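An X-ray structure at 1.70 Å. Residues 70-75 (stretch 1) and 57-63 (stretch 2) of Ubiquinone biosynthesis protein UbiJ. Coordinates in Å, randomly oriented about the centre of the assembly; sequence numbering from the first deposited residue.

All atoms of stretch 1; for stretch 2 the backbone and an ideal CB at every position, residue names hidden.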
ATOM      1  N   VAL A  70      12.019  -3.540  -5.822  1.00 18.03           N
ATOM      2  CA  VAL A  70      11.489  -3.641  -4.479  1.00 17.38           C
ATOM      3  C   VAL A  70      11.546  -5.120  -4.070  1.00 21.98           C
ATOM      4  O   VAL A  70      11.098  -5.984  -4.831  1.00 20.08           O
ATOM      5  CB  VAL A  70      10.075  -3.022  -4.302  1.00 20.75           C
ATOM      6  CG1 VAL A  70       9.624  -3.103  -2.848  1.00 20.20           C
ATOM      7  CG2 VAL A  70      10.058  -1.564  -4.771  1.00 20.47           C
ATOM      8  N   LEU A  71      12.097  -5.392  -2.886  1.00 19.95           N
ATOM      9  CA  LEU A  71      12.229  -6.744  -2.328  1.00 21.61           C
ATOM     10  C   LEU A  71      11.630  -6.779  -0.932  1.00 24.74           C
ATOM     11  O   LEU A  71      11.535  -5.751  -0.271  1.00 22.76           O
ATOM     12  CB  LEU A  71      13.703  -7.177  -2.291  1.00 23.06           C
ATOM     13  CG  LEU A  71      14.360  -7.488  -3.635  1.00 30.26           C
ATOM     14  CD1 LEU A  71      15.400  -6.434  -3.979  1.00 31.61           C
ATOM     15  CD2 LEU A  71      14.971  -8.849  -3.605  1.00 35.86           C
ATOM     16  N   GLY A  72      11.237  -7.963  -0.496  1.00 22.17           N
ATOM     17  CA  GLY A  72      10.662  -8.160   0.828  1.00 22.88           C
ATOM     18  C   GLY A  72      11.697  -8.638   1.822  1.00 27.19           C
ATOM     19  O   GLY A  72      11.442  -8.608   3.028  1.00 26.47           O
ATOM     20  N   GLU A  73      12.882  -9.046   1.337  1.00 23.87           N
ATOM     21  CA  GLU A  73      13.994  -9.510   2.165  1.00 24.42           C
ATOM     22  C   GLU A  73      15.278  -8.987   1.550  1.00 29.26           C
ATOM     23  O   GLU A  73      15.358  -8.817   0.329  1.00 28.88           O
ATOM     24  CB  GLU A  73      14.051 -11.071   2.194  1.00 26.44           C
ATOM     25  CG  GLU A  73      12.887 -11.776   2.871  1.00 43.43           C
ATOM     26  CD  GLU A  73      12.740 -11.633   4.376  1.00 79.46           C
ATOM     27  OE1 GLU A  73      13.746 -11.322   5.057  1.00 85.64           O
ATOM     28  OE2 GLU A  73      11.617 -11.869   4.882  1.00 76.75           O
ATOM     29  N   TRP A  74      16.304  -8.785   2.389  1.00 26.19           N
ATOM     30  CA  TRP A  74      17.631  -8.354   1.954  1.00 25.95           C
ATOM     31  C   TRP A  74      18.683  -8.839   2.930  1.00 30.65           C
ATOM     32  O   TRP A  74      18.741  -8.353   4.057  1.00 28.91           O
ATOM     33  CB  TRP A  74      17.693  -6.820   1.827  1.00 24.53           C
ATOM     34  CG  TRP A  74      18.942  -6.306   1.190  1.00 25.80           C
ATOM     35  CD1 TRP A  74      19.993  -5.706   1.813  1.00 28.85           C
ATOM     36  CD2 TRP A  74      19.263  -6.331  -0.209  1.00 25.87           C
ATOM     37  NE1 TRP A  74      20.950  -5.340   0.886  1.00 28.50           N
ATOM     38  CE2 TRP A  74      20.519  -5.700  -0.364  1.00 29.32           C
ATOM     39  CE3 TRP A  74      18.595  -6.806  -1.357  1.00 27.61           C
ATOM     40  CZ2 TRP A  74      21.132  -5.549  -1.609  1.00 29.18           C
ATOM     41  CZ3 TRP A  74      19.193  -6.634  -2.597  1.00 29.32           C
ATOM     42  CH2 TRP A  74      20.441  -6.000  -2.719  1.00 29.78           C
ATOM     43  N   ALA A  75      19.524  -9.765   2.499  1.00 29.00           N
ATOM     44  CA  ALA A  75      20.548 -10.279   3.390  1.00 30.48           C
ATOM     45  C   ALA A  75      21.754  -9.329   3.591  1.00 35.94           C
ATOM     46  O   ALA A  75      22.414  -9.416   4.622  1.00 37.40           O
ATOM     47  CB  ALA A  75      20.997 -11.663   2.945  1.00 32.02           C
ATOM     48  N   UNK A  57       6.992  -7.335   8.119  1.00 37.64           N
ATOM     49  CA  UNK A  57       8.027  -7.434   7.091  1.00 35.59           C
ATOM     50  C   UNK A  57       8.628  -6.089   6.668  1.00 33.79           C
ATOM     51  O   UNK A  57       7.979  -5.060   6.752  1.00 33.07           O
ATOM     52  CB  UNK A  57       7.445  -8.130   5.859  1.00 35.59           C
ATOM     53  N   UNK A  58       9.841  -6.128   6.139  1.00 27.83           N
ATOM     54  CA  UNK A  58      10.576  -4.968   5.627  1.00 26.09           C
ATOM     55  C   UNK A  58      10.279  -4.765   4.121  1.00 27.64           C
ATOM     56  O   UNK A  58       9.816  -5.691   3.446  1.00 27.18           O
ATOM     57  CB  UNK A  58      12.078  -5.148   5.858  1.00 26.09           C
ATOM     58  N   UNK A  59      10.570  -3.557   3.613  1.00 22.63           N
ATOM     59  CA  UNK A  59      10.532  -3.217   2.194  1.00 21.48           C
ATOM     60  C   UNK A  59      11.958  -2.737   1.873  1.00 23.85           C
ATOM     61  O   UNK A  59      12.508  -1.918   2.596  1.00 25.04           O
ATOM     62  CB  UNK A  59       9.471  -2.162   1.874  1.00 21.48           C
ATOM     63  N   UNK A  60      12.550  -3.259   0.827  1.00 16.92           N
ATOM     64  CA  UNK A  60      13.900  -2.849   0.452  1.00 16.15           C
ATOM     65  C   UNK A  60      13.851  -2.321  -0.985  1.00 19.69           C
ATOM     66  O   UNK A  60      13.369  -3.003  -1.879  1.00 20.08           O
ATOM     67  CB  UNK A  60      14.891  -4.007   0.585  1.00 16.15           C
ATOM     68  N   UNK A  61      14.292  -1.080  -1.170  1.00 15.13           N
ATOM     69  CA  UNK A  61      14.306  -0.398  -2.469  1.00 14.23           C
ATOM     70  C   UNK A  61      15.755  -0.351  -2.965  1.00 18.54           C
ATOM     71  O   UNK A  61      16.632   0.160  -2.251  1.00 17.36           O
ATOM     72  CB  UNK A  61      13.712   1.008  -2.367  1.00 14.23           C
ATOM     73  N   UNK A  62      16.015  -0.911  -4.152  1.00 13.29           N
ATOM     74  CA  UNK A  62      17.386  -0.924  -4.731  1.00 13.51           C
ATOM     75  C   UNK A  62      17.333  -0.091  -5.995  1.00 17.43           C
ATOM     76  O   UNK A  62      16.686  -0.493  -6.957  1.00 17.55           O
ATOM     77  CB  UNK A  62      17.879  -2.342  -5.027  1.00 13.51           C
ATOM     78  N   UNK A  63      18.031   1.044  -6.001  1.00 16.10           N
ATOM     79  CA  UNK A  63      17.994   1.984  -7.116  1.00 15.39           C
ATOM     80  C   UNK A  63      19.059   1.741  -8.189  1.00 21.10           C
ATOM     81  O   UNK A  63      20.253   1.785  -7.894  1.00 20.10           O
ATOM     82  CB  UNK A  63      18.147   3.407  -6.575  1.00 15.39           C
TER

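Position 57 lies beyond the paired part of the two stretches. Its CA-to-CB bond points toward stretch 1, yet the ideal CB stays 4.9 Å from Gly-72 O, so little is demanded and a small polar or beta-branched residue would do. The residue is Thr-57, chi1 p, and it makes no close contact.

At position 58 the CB points sideways, 4.5 Å from Gly-72 O, and the backbone is extended. That leaves room for many side chains, small or polar ones easily. Regular pairing has stopped here: N of 58 and Gly-72 O are 4.3 Å apart. The residue is Ser-58, whose OG is hydrogen-bonded elsewhere in the structure. A water joins the two main chains, accepting from Ser-58 N (2.8 Å from the water O) and donating to Gly-72 O (2.7 Å from the same atom).

Position 59 points away, but its ideal CB is only 4.8 Å from Val-70 CG1, so an aliphatic chain long enough to reach that methyl would profit. Leu-59 (m, t) brings CD2 to 4.1 Å from Val-70 CG1.

Position 60 is the most constrained. It pairs with Leu-71 in antiparallel register, with N to Leu-71 O and Leu-71 N to O of 60 both hydrogen bonds of 2.9 Å; the same O of 60 also receives a CA-H...O contact from Val-70 CA at 3.3 Å. Its CA-to-CB bond leaves the sheet on the same face as that of Leu-71. The ideal CB is 3.9 Å from Leu-71 O and 4.2 Å from Trp-74 CB, where the turning chain of Gly-72 to Trp-74 offers a hollow of main-chain atoms and the Trp-74 CB, with no charged group close by. A branched or long aliphatic suits it. Ile-60 fills the site, with CG1 3.7 Å from Trp-74 CB and CD1 3.6 Å from Glu-73 C and 3.8 Å from Gly-72 C.

Position 61 pairs with Val-70, side chains on the same face, without hydrogen bonds between the two. The ideal CB is 5.1 Å from Val-70 CG2, leaving room for Val, Ile, Leu or Met. Leu-61 puts CD1 4.2 Å from that methyl.

Position 62 points toward Leu-71 CD1 (4.9 Å from the ideal CB) and Trp-74 CH2 (5.0 Å). A compact aliphatic could touch both. Val-62, chi1 t, does so with one methyl: CG2 is 4.0 Å from Leu-71 CD1 and lies over a face of the indole, 4.2 Å from the six-membered ring centroid, a CH-pi contact.

Position 63 is out of reach, so stretch 1 sets no preference; it is Phe-63.

Stretch 2, residues 57-63: TSLILVF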
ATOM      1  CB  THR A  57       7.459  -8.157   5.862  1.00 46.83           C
ATOM      2  OG1 THR A  57       6.249  -7.508   5.458  1.00 45.31           O
ATOM      3  CG2 THR A  57       7.245  -9.658   6.089  1.00 47.37           C
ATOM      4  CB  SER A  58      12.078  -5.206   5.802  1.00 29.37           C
ATOM      5  OG  SER A  58      12.418  -5.613   7.117  1.00 33.71           O
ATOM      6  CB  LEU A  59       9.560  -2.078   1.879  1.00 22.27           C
ATOM      7  CG  LEU A  59       8.055  -2.382   1.863  1.00 29.05           C
ATOM      8  CD1 LEU A  59       7.293  -1.107   1.578  1.00 30.18           C
ATOM      9  CD2 LEU A  59       7.685  -3.430   0.774  1.00 32.43           C
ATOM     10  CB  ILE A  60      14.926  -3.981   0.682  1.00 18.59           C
ATOM     11  CG1 ILE A  60      14.917  -4.466   2.174  1.00 19.10           C
ATOM     12  CG2 ILE A  60      16.337  -3.501   0.285  1.00 19.31           C
ATOM     13  CD1 ILE A  60      14.097  -5.712   2.437  1.00 28.89           C
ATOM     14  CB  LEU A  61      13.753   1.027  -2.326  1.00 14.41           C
ATOM     15  CG  LEU A  61      12.211   1.224  -2.343  1.00 19.21           C
ATOM     16  CD1 LEU A  61      11.495   0.379  -1.309  1.00 20.94           C
ATOM     17  CD2 LEU A  61      11.863   2.692  -2.153  1.00 18.03           C
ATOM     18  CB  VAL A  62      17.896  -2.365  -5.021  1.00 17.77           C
ATOM     19  CG1 VAL A  62      19.320  -2.327  -5.570  1.00 19.15           C
ATOM     20  CG2 VAL A  62      17.804  -3.244  -3.768  1.00 17.84           C
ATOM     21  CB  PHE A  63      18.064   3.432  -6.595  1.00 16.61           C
ATOM     22  CG  PHE A  63      16.947   3.808  -5.653  1.00 17.32           C
ATOM     23  CD1 PHE A  63      15.754   4.344  -6.140  1.00 19.08           C
ATOM     24  CD2 PHE A  63      17.083   3.630  -4.278  1.00 17.12           C
ATOM     25  CE1 PHE A  63      14.700   4.677  -5.263  1.00 19.56           C
ATOM     26  CE2 PHE A  63      16.038   3.961  -3.406  1.00 20.87           C
ATOM     27  CZ  PHE A  63      14.851   4.490  -3.906  1.00 18.89           C
TER
HETATM   28  O   HOH W   1      11.256  -8.530   5.752  1.00 43.20           O
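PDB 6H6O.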